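Local coordinates for CLIP-associating protein (Drosophila melanogaster, PDB 4G3A), which tracks microtubule plus ends and stabilises dynamic microtubules, supporting mitotic spindle formation, the piece described here being its N-terminal TOG-like domain, at residues Leu112-Leu117 against Leu149-Asn154; Ser135-Lys140 against Arg167-Pro172; Ala175-Pro180 against Ala187-Leu192; Val193-Tyr196 against Arg202-Pro205. All coordinates share one frame; numbering follows the deposited sequence. Where two conformers were deposited one is given.

Contact 1 of 4, residues Leu112-Leu117 against Leu149-Asn154; sequences LLLRDL and LQTIVN
L114 and R115 of helix 104-119 meet T151 and N154 of helix 142-159, with the nearest backbone approach between L114 and T151, whose CA atoms are 8.1 Å apart. The interface is thin, burying 138 Å² over both sides, and consists of a loose van der Waals touch beside a water-bridged polar pair.

In the van der Waals touch a methyl meets a hydroxyl: L114 CD1 lies 4.1 Å from T151 OG1, the two side chains crossing at about a right angle. The T151 hydroxyl directs its hydrogen bonding to Q111 OE1 and the E147 carbonyl oxygen, not to the leucine. L114 also packs on L92 and V95 of helix 88-98.

The polar pair works through water. R115 NH1 and N154 OD1 are 3.7 Å apart, too far for a direct bond, and the guanidinium and amide planes stand 81° apart. A water in the guanidinium plane accepts from R115 NH1 at 3.0 Å and donates to N154 OD1, also at 3.0 Å. The bend of the arginine chain at chi3 (-64°) brings one guanidinium face near L112 CA, which is offset toward the rim. On its other branch, N154 ND2 makes a weak bond to Q150 OE1, with an N-H...O angle of 124°.

The amide is thus set with its oxygen toward the arginine and its nitrogen toward its own helix. The polar link runs through the water, so losing it would probably leave the two groups without a direct bond.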
# COMPACT_ATOMS: atom_id res chain seq x y z
N LEU A 112 2.05 3.10 4.05
CA LEU A 112 3.47 3.33 4.29
C LEU A 112 4.28 2.03 4.12
O LEU A 112 5.36 2.04 3.54
CB LEU A 112 3.69 3.99 5.66
CG LEU A 112 5.12 4.32 6.10
CD1 LEU A 112 5.96 4.91 4.97
CD2 LEU A 112 5.09 5.25 7.30
N LEU A 113 3.75 0.91 4.61
CA LEU A 113 4.38 -0.39 4.37
C LEU A 113 4.57 -0.65 2.87
O LEU A 113 5.63 -1.14 2.44
CB LEU A 113 3.55 -1.53 5.00
CG LEU A 113 4.13 -2.95 4.92
CD1 LEU A 113 3.55 -3.90 6.03
CD2 LEU A 113 3.94 -3.56 3.53
N LEU A 114 3.54 -0.33 2.08
CA LEU A 114 3.63 -0.49 0.64
C LEU A 114 4.73 0.40 0.04
O LEU A 114 5.52 -0.04 -0.78
CB LEU A 114 2.28 -0.22 -0.05
CG LEU A 114 1.13 -1.17 0.33
CD1 LEU A 114 -0.16 -0.71 -0.34
CD2 LEU A 114 1.47 -2.60 -0.05
N ARG A 115 4.79 1.66 0.45
CA ARG A 115 5.84 2.54 -0.05
C ARG A 115 7.23 2.04 0.37
O ARG A 115 8.20 2.12 -0.39
CB ARG A 115 5.60 3.99 0.39
CG ARG A 115 4.33 4.60 -0.23
CD ARG A 115 4.33 6.13 -0.15
NE ARG A 115 4.30 6.62 1.23
CZ ARG A 115 3.18 6.80 1.93
NH1 ARG A 115 2.00 6.53 1.38
NH2 ARG A 115 3.23 7.25 3.17
N ASP A 116 7.33 1.50 1.59
CA ASP A 116 8.60 0.97 2.09
C ASP A 116 9.08 -0.21 1.25
O ASP A 116 10.27 -0.32 0.96
CB ASP A 116 8.51 0.61 3.58
CG ASP A 116 8.42 1.84 4.48
OD1 ASP A 116 8.91 2.93 4.10
OD2 ASP A 116 7.87 1.71 5.59
N LEU A 117 8.17 -1.09 0.85
CA LEU A 117 8.53 -2.20 -0.03
C LEU A 117 9.26 -1.72 -1.29
O LEU A 117 10.21 -2.34 -1.76
CB LEU A 117 7.29 -3.00 -0.44
CG LEU A 117 6.55 -3.86 0.60
CD1 LEU A 117 5.22 -4.37 0.04
CD2 LEU A 117 7.41 -5.04 1.07
N LEU A 149 -6.01 3.36 -5.72
CA LEU A 149 -5.81 4.44 -6.70
C LEU A 149 -4.79 5.43 -6.15
O LEU A 149 -3.93 5.90 -6.88
CB LEU A 149 -7.13 5.13 -7.06
CG LEU A 149 -8.10 4.25 -7.86
CD1 LEU A 149 -9.49 4.87 -7.95
CD2 LEU A 149 -7.55 3.93 -9.26
N GLN A 150 -4.86 5.71 -4.85
CA GLN A 150 -3.93 6.64 -4.23
C GLN A 150 -2.52 6.06 -4.20
O GLN A 150 -1.53 6.79 -4.34
CB GLN A 150 -4.41 7.03 -2.83
CG GLN A 150 -3.53 8.07 -2.15
CD GLN A 150 -3.60 9.43 -2.81
OE1 GLN A 150 -2.57 10.03 -3.13
NE2 GLN A 150 -4.82 9.91 -3.03
N THR A 151 -2.41 4.75 -4.01
CA THR A 151 -1.11 4.09 -4.05
C THR A 151 -0.47 4.29 -5.41
O THR A 151 0.73 4.53 -5.52
CB THR A 151 -1.23 2.57 -3.79
OG1 THR A 151 -1.87 2.34 -2.53
CG2 THR A 151 0.15 1.92 -3.80
N ILE A 152 -1.27 4.17 -6.47
CA ILE A 152 -0.77 4.40 -7.82
C ILE A 152 -0.28 5.84 -7.96
O ILE A 152 0.82 6.09 -8.48
CB ILE A 152 -1.88 4.19 -8.87
CG1 ILE A 152 -2.28 2.71 -8.93
CG2 ILE A 152 -1.43 4.70 -10.23
CD1 ILE A 152 -3.48 2.45 -9.84
N VAL A 153 -1.08 6.77 -7.49
CA VAL A 153 -0.72 8.20 -7.58
C VAL A 153 0.61 8.46 -6.86
O VAL A 153 1.51 9.11 -7.40
CB VAL A 153 -1.83 9.10 -7.02
CG1 VAL A 153 -1.30 10.51 -6.75
CG2 VAL A 153 -3.02 9.16 -8.00
N ASN A 154 0.74 7.92 -5.65
CA ASN A 154 1.95 8.15 -4.85
C ASN A 154 3.17 7.53 -5.51
O ASN A 154 4.24 8.14 -5.53
CB ASN A 154 1.80 7.58 -3.43
CG ASN A 154 0.73 8.29 -2.62
OD1 ASN A 154 0.24 7.75 -1.63
ND2 ASN A 154 0.36 9.49 -3.03
O HOH W 1 1.13 4.94 -0.97

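Contact 2 of 4, residues Ser135-Lys140 against Arg167-Pro172; sequences SCFKHK and RVYIPP
Y169 OH is hydrogen-bonded to D130 OD1 on helix 125-136, which ties down the far end of a ring whose near edge meets F137. There Y169 CD1 approaches F137 CZ at 3.7 Å, and each atom lies near the plane of the other ring, so the rings meet edge to edge and do not stack. The phenol gets there with CG placed beside the backbone N (chi1 -76°).

P172 takes a face of the same phenyl. Its CB lies 3.6 Å from the centroid of the F137 ring and only 10° off the ring normal, the geometry of a CH-pi contact centred on the ring; CB is 3.6 Å from F137 CE2 as well. No hydrogen bond joins the two segments. With an alanine at F137, P172 CB is likely to lose its aromatic face, and a gap to open beside the Y169 ring edge.

F137 is the second residue of a type I turn from C136 to H139, at the C-terminal end of helix 125-136, while P172 belongs to helix 170-175. The phenyl also meets F148 of helix 142-159 edge-to-face and touches L176, and Y169 packs on I152, so this contact sits where helices 125-136, 142-159 and 170-175 converge.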
# COMPACT_ATOMS: atom_id res chain seq x y z
N SER A 135 -5.62 -7.60 -6.92
CA SER A 135 -6.52 -7.75 -5.78
C SER A 135 -7.36 -6.51 -5.51
O SER A 135 -8.39 -6.59 -4.85
CB SER A 135 -5.73 -8.08 -4.51
OG SER A 135 -5.02 -9.30 -4.62
N CYS A 136 -6.91 -5.36 -6.00
CA CYS A 136 -7.46 -4.09 -5.53
C CYS A 136 -8.53 -3.48 -6.42
O CYS A 136 -9.47 -2.85 -5.92
CB CYS A 136 -6.34 -3.08 -5.26
SG CYS A 136 -5.34 -3.48 -3.76
N PHE A 137 -8.39 -3.63 -7.74
CA PHE A 137 -9.30 -2.93 -8.64
C PHE A 137 -10.74 -3.40 -8.39
O PHE A 137 -11.68 -2.61 -8.46
CB PHE A 137 -8.91 -3.13 -10.11
CG PHE A 137 -7.93 -2.09 -10.63
CD1 PHE A 137 -8.23 -0.74 -10.57
CD2 PHE A 137 -6.73 -2.48 -11.21
CE1 PHE A 137 -7.33 0.22 -11.05
CE2 PHE A 137 -5.82 -1.53 -11.70
CZ PHE A 137 -6.13 -0.18 -11.61
N LYS A 138 -10.91 -4.68 -8.10
CA LYS A 138 -12.25 -5.23 -7.88
C LYS A 138 -12.49 -5.69 -6.44
O LYS A 138 -13.37 -6.50 -6.19
CB LYS A 138 -12.50 -6.38 -8.85
CG LYS A 138 -12.38 -5.98 -10.32
CD LYS A 138 -12.87 -7.10 -11.24
CE LYS A 138 -12.67 -6.75 -12.70
NZ LYS A 138 -13.45 -5.56 -13.14
N HIS A 139 -11.73 -5.16 -5.49
CA HIS A 139 -11.96 -5.48 -4.08
C HIS A 139 -13.39 -5.10 -3.66
O HIS A 139 -13.97 -4.12 -4.16
CB HIS A 139 -10.94 -4.75 -3.20
CG HIS A 139 -10.79 -5.37 -1.84
ND1 HIS A 139 -11.74 -5.24 -0.86
CD2 HIS A 139 -9.78 -6.11 -1.31
CE1 HIS A 139 -11.33 -5.88 0.24
NE2 HIS A 139 -10.15 -6.42 -0.02
N LYS A 140 -13.97 -5.90 -2.76
CA LYS A 140 -15.35 -5.70 -2.33
C LYS A 140 -15.53 -4.42 -1.52
O LYS A 140 -16.63 -3.84 -1.48
CB LYS A 140 -15.81 -6.89 -1.48
CG LYS A 140 -15.13 -6.97 -0.12
CD LYS A 140 -15.65 -8.17 0.68
CE LYS A 140 -14.90 -8.33 1.98
NZ LYS A 140 -13.48 -8.72 1.74
N ARG A 167 0.25 3.06 -18.78
CA ARG A 167 -0.59 2.92 -19.97
C ARG A 167 -1.62 1.80 -19.81
O ARG A 167 -2.80 1.99 -20.09
CB ARG A 167 0.26 2.67 -21.22
CG ARG A 167 -0.48 1.88 -22.29
CD ARG A 167 0.29 1.80 -23.59
NE ARG A 167 0.10 2.99 -24.42
CZ ARG A 167 -0.97 3.22 -25.17
NH1 ARG A 167 -1.96 2.33 -25.19
NH2 ARG A 167 -1.06 4.32 -25.89
N VAL A 168 -1.17 0.64 -19.35
CA VAL A 168 -2.04 -0.53 -19.18
C VAL A 168 -3.03 -0.33 -18.03
O VAL A 168 -4.03 -1.04 -17.93
CB VAL A 168 -1.20 -1.82 -19.00
CG1 VAL A 168 -0.74 -1.97 -17.56
CG2 VAL A 168 -1.99 -3.04 -19.45
N TYR A 169 -2.77 0.66 -17.18
CA TYR A 169 -3.70 1.01 -16.10
C TYR A 169 -4.89 1.90 -16.49
O TYR A 169 -5.88 1.99 -15.75
CB TYR A 169 -2.94 1.69 -14.98
CG TYR A 169 -2.17 0.70 -14.16
CD1 TYR A 169 -2.71 0.17 -13.01
CD2 TYR A 169 -0.90 0.29 -14.55
CE1 TYR A 169 -2.01 -0.74 -12.26
CE2 TYR A 169 -0.19 -0.62 -13.80
CZ TYR A 169 -0.76 -1.14 -12.66
OH TYR A 169 -0.06 -2.05 -11.90
N ILE A 170 -4.81 2.55 -17.64
CA ILE A 170 -5.89 3.46 -18.01
C ILE A 170 -7.25 2.76 -18.09
O ILE A 170 -8.23 3.28 -17.54
CB ILE A 170 -5.59 4.25 -19.29
CG1 ILE A 170 -4.21 4.91 -19.16
CG2 ILE A 170 -6.66 5.31 -19.51
CD1 ILE A 170 -4.05 5.69 -17.87
N PRO A 171 -7.33 1.58 -18.73
CA PRO A 171 -8.69 1.02 -18.80
C PRO A 171 -9.26 0.59 -17.43
O PRO A 171 -10.41 0.93 -17.15
CB PRO A 171 -8.54 -0.16 -19.78
CG PRO A 171 -7.33 0.19 -20.60
CD PRO A 171 -6.40 0.91 -19.65
N PRO A 172 -8.48 -0.11 -16.58
CA PRO A 172 -9.08 -0.37 -15.27
C PRO A 172 -9.40 0.89 -14.45
O PRO A 172 -10.42 0.90 -13.77
CB PRO A 172 -8.03 -1.23 -14.55
CG PRO A 172 -6.81 -1.17 -15.38
CD PRO A 172 -7.23 -0.86 -16.78

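Contact 3 of 4, residues Ala175-Pro180 against Ala187-Leu192; sequences ALLGDP and AAIQTL
The backbones come close where the chain leaves helix 170-175, with the CA atoms of L177 and A188 5.7 Å apart. Both segments fall within the third HEAT repeat, and the contact packs the turn after helix 170-175 against the middle of helix 182-199. The close approach rests on the small side chain of A188: its CB points toward the turn and fits against L176, 3.8 Å from the carbonyl carbon of L176 and 3.9 Å from L176 CB.

L177 is the main contributor from the turn and uses its two methyls differently. Its CG sits beside the backbone N (chi1 -68°), which sends both methyls toward the helix. CD2 reaches across and lies 3.6 Å from I189 CG1, the side chains crossing at about a right angle, and it touches A188 CB as well. CD1 goes to the next turn, where it meets L192 CD1 tip to tip at 4.2 Å. One leucine thus straddles three residues of the helix. The side-chain pairings are all apolar, and no hydrogen bond passes between the segments.

The surroundings close the cluster on further sides. L176 packs on L149 of helix 142-159, whereas I189 and L192 touch L221 of helix 215-229. D179, at the end of the turn, forms a salt bridge to R145 of helix 142-159.

Within the helix, the A187 carbonyl oxygen takes two bonds: T191 N comes to one face of the carbonyl plane, and from the opposite face T191 OG1 donates at 2.8 Å to A187 O, 38° out of that plane.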
# COMPACT_ATOMS: atom_id res chain seq x y z
N ALA A 175 -12.61 2.15 -15.76
CA ALA A 175 -13.72 1.33 -15.26
C ALA A 175 -14.21 1.83 -13.91
O ALA A 175 -15.41 1.76 -13.63
CB ALA A 175 -13.31 -0.14 -15.17
N LEU A 176 -13.30 2.32 -13.07
CA LEU A 176 -13.69 2.84 -11.77
C LEU A 176 -14.44 4.18 -11.81
O LEU A 176 -15.01 4.60 -10.79
CB LEU A 176 -12.49 2.91 -10.82
CG LEU A 176 -11.95 1.53 -10.40
CD1 LEU A 176 -10.92 1.68 -9.30
CD2 LEU A 176 -13.09 0.62 -9.94
N LEU A 177 -14.43 4.86 -12.96
CA LEU A 177 -15.28 6.04 -13.14
C LEU A 177 -16.76 5.69 -12.95
O LEU A 177 -17.54 6.53 -12.51
CB LEU A 177 -15.08 6.68 -14.53
CG LEU A 177 -13.72 7.34 -14.77
CD1 LEU A 177 -13.54 7.75 -16.23
CD2 LEU A 177 -13.54 8.54 -13.85
N GLY A 178 -17.13 4.46 -13.28
CA GLY A 178 -18.49 3.99 -13.07
C GLY A 178 -18.67 3.13 -11.83
O GLY A 178 -19.59 2.31 -11.75
N ASP A 179 -17.79 3.30 -10.84
CA ASP A 179 -17.89 2.57 -9.58
C ASP A 179 -19.23 2.88 -8.91
O ASP A 179 -19.74 3.99 -9.04
CB ASP A 179 -16.74 2.98 -8.65
CG ASP A 179 -16.52 1.99 -7.52
OD1 ASP A 179 -17.05 2.22 -6.41
OD2 ASP A 179 -15.79 1.00 -7.73
N PRO A 180 -19.82 1.91 -8.20
CA PRO A 180 -21.11 2.25 -7.57
C PRO A 180 -20.96 3.24 -6.42
O PRO A 180 -21.96 3.74 -5.92
CB PRO A 180 -21.60 0.90 -7.04
CG PRO A 180 -20.37 0.06 -6.91
CD PRO A 180 -19.47 0.49 -8.04
N ALA A 187 -12.22 9.54 -6.92
CA ALA A 187 -10.80 9.17 -6.83
C ALA A 187 -10.25 8.79 -8.20
O ALA A 187 -9.10 9.10 -8.52
CB ALA A 187 -10.63 8.00 -5.87
N ALA A 188 -11.06 8.09 -8.98
CA ALA A 188 -10.65 7.65 -10.31
C ALA A 188 -10.38 8.87 -11.19
O ALA A 188 -9.41 8.90 -11.95
CB ALA A 188 -11.73 6.76 -10.92
N ILE A 189 -11.25 9.87 -11.07
CA ILE A 189 -11.08 11.12 -11.81
C ILE A 189 -9.75 11.76 -11.45
O ILE A 189 -8.94 12.04 -12.33
CB ILE A 189 -12.20 12.13 -11.49
CG1 ILE A 189 -13.54 11.61 -12.00
CG2 ILE A 189 -11.89 13.48 -12.12
CD1 ILE A 189 -14.73 12.40 -11.51
N GLN A 190 -9.54 11.99 -10.16
CA GLN A 190 -8.30 12.62 -9.72
C GLN A 190 -7.06 11.81 -10.11
O GLN A 190 -6.01 12.39 -10.39
CB GLN A 190 -8.32 12.91 -8.22
CG GLN A 190 -7.24 13.88 -7.80
CD GLN A 190 -7.33 15.19 -8.56
OE1 GLN A 190 -8.42 15.61 -8.95
NE2 GLN A 190 -6.20 15.83 -8.78
N THR A 191 -7.18 10.48 -10.16
CA THR A 191 -6.05 9.63 -10.54
C THR A 191 -5.63 9.86 -12.00
O THR A 191 -4.44 9.93 -12.32
CB THR A 191 -6.37 8.12 -10.35
OG1 THR A 191 -6.63 7.86 -8.97
CG2 THR A 191 -5.22 7.26 -10.81
N LEU A 192 -6.62 9.97 -12.89
CA LEU A 192 -6.34 10.28 -14.29
C LEU A 192 -5.71 11.66 -14.42
O LEU A 192 -4.82 11.88 -15.25
CB LEU A 192 -7.62 10.19 -15.12
CG LEU A 192 -8.12 8.75 -15.24
CD1 LEU A 192 -9.52 8.75 -15.82
CD2 LEU A 192 -7.17 7.93 -16.11

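Contact 4 of 4, residues Val193-Tyr196 against Arg202-Pro205; sequences VEIY and RLRP
Helix 182-199, whose residues 193-196 fall within the third HEAT repeat, is covered near its C-terminal end by L203 and R204, and L203 is the residue that fills the join. The CA atoms of Y196 and L203 are 6.5 Å apart. L203 CD2 lies against the root of the tyrosine, 3.9 Å from Y196 CB, near the plane of the ring and beyond its edge; the same methyl is 4.2 Å from I195 CG2. With CG opposite the backbone N (chi1 179°), the leucine extends into the angle between I195 and Y196.

The second meeting is polar but indirect. R204 NH1 is 3.5 Å from Y196 OH, yet the angle is too poor for a hydrogen bond, and the guanidinium and ring planes stand 87° apart. What couples them is D201: its OD1 is hydrogen-bonded to Y196 OH and forms a salt bridge with R204 NH1. The other guanidinium nitrogens are taken by E222 and D226 of helix 215-229, which probably fixes the rotation of the group. F225 of that helix stacks on the Y196 ring.

The arrangement belongs to the helical-repeat (HEAT) architecture of the TOG domain, in which consecutive helices pack side by side, here with residues 202-205 leading on to helix 215-229.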
# COMPACT_ATOMS: atom_id res chain seq x y z
N VAL A 193 -6.17 12.59 -13.59
CA VAL A 193 -5.61 13.93 -13.58
C VAL A 193 -4.14 13.88 -13.14
O VAL A 193 -3.28 14.50 -13.78
CB VAL A 193 -6.44 14.89 -12.71
CG1 VAL A 193 -5.70 16.21 -12.48
CG2 VAL A 193 -7.80 15.16 -13.35
N GLU A 194 -3.85 13.12 -12.09
CA GLU A 194 -2.47 12.94 -11.63
C GLU A 194 -1.61 12.25 -12.70
O GLU A 194 -0.45 12.61 -12.88
CB GLU A 194 -2.42 12.12 -10.33
CG GLU A 194 -3.33 12.62 -9.22
CD GLU A 194 -2.95 14.00 -8.69
OE1 GLU A 194 -1.81 14.46 -8.92
OE2 GLU A 194 -3.81 14.63 -8.03
N ILE A 195 -2.18 11.27 -13.40
CA ILE A 195 -1.46 10.60 -14.48
C ILE A 195 -1.21 11.59 -15.63
O ILE A 195 -0.16 11.57 -16.26
CB ILE A 195 -2.23 9.37 -15.00
CG1 ILE A 195 -2.07 8.18 -14.03
CG2 ILE A 195 -1.75 9.00 -16.40
CD1 ILE A 195 -3.02 7.00 -14.36
N TYR A 196 -2.17 12.46 -15.89
CA TYR A 196 -1.94 13.49 -16.91
C TYR A 196 -0.67 14.30 -16.62
O TYR A 196 0.07 14.66 -17.54
CB TYR A 196 -3.15 14.41 -17.04
CG TYR A 196 -2.92 15.56 -18.02
CD1 TYR A 196 -3.02 15.37 -19.39
CD2 TYR A 196 -2.60 16.82 -17.55
CE1 TYR A 196 -2.81 16.42 -20.28
CE2 TYR A 196 -2.38 17.88 -18.43
CZ TYR A 196 -2.48 17.67 -19.79
OH TYR A 196 -2.26 18.73 -20.65
N ARG A 202 -0.97 13.20 -24.69
CA ARG A 202 -1.22 11.94 -25.39
C ARG A 202 -2.29 11.13 -24.67
O ARG A 202 -2.83 10.17 -25.22
CB ARG A 202 0.06 11.11 -25.50
CG ARG A 202 0.34 10.25 -24.27
CD ARG A 202 1.30 9.10 -24.58
NE ARG A 202 2.70 9.52 -24.58
CZ ARG A 202 3.72 8.71 -24.85
NH1 ARG A 202 3.50 7.44 -25.15
NH2 ARG A 202 4.96 9.18 -24.83
N LEU A 203 -2.60 11.52 -23.43
CA LEU A 203 -3.62 10.83 -22.65
C LEU A 203 -5.01 11.11 -23.21
O LEU A 203 -5.91 10.28 -23.11
CB LEU A 203 -3.55 11.25 -21.18
CG LEU A 203 -4.58 10.63 -20.23
CD1 LEU A 203 -4.46 9.13 -20.23
CD2 LEU A 203 -4.44 11.17 -18.82
N ARG A 204 -5.17 12.28 -23.84
CA ARG A 204 -6.48 12.72 -24.33
C ARG A 204 -7.08 11.80 -25.40
O ARG A 204 -8.23 11.35 -25.26
CB ARG A 204 -6.42 14.19 -24.79
CG ARG A 204 -5.54 15.06 -23.89
CD ARG A 204 -5.41 16.52 -24.36
NE ARG A 204 -6.51 17.31 -23.82
CZ ARG A 204 -6.37 18.31 -22.95
NH1 ARG A 204 -5.18 18.68 -22.53
NH2 ARG A 204 -7.45 18.94 -22.53
N PRO A 205 -6.33 11.51 -26.48
CA PRO A 205 -6.85 10.57 -27.49
C PRO A 205 -6.89 9.13 -26.97
O PRO A 205 -7.67 8.32 -27.47
CB PRO A 205 -5.85 10.71 -28.64
CG PRO A 205 -4.59 11.24 -27.99
CD PRO A 205 -5.09 12.16 -26.92

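How the contacts relate
The four contacts run through the C-terminal part of the TOG domain, whose modelled chain holds helices and no strands. Contacts 1 and 2 interlock in sequence, their segments alternating, and their centres are about 15 Å apart; contacts 3 and 4 follow in series. Contacts 2 and 3 have the closest centres, about 10 Å, and contacts 1 and 4 the most distant, about 20 Å. Contacts 3 and 4 share helix 182-199, one using its middle and the other a later turn. Helix 142-159 of contact 1 is the common neighbour: L149 touches T191 and F137, and V153 touches E194. Packing therefore passes from HEAT 2 through helices 125-136 and 142-159 into HEAT 3 and the following helix.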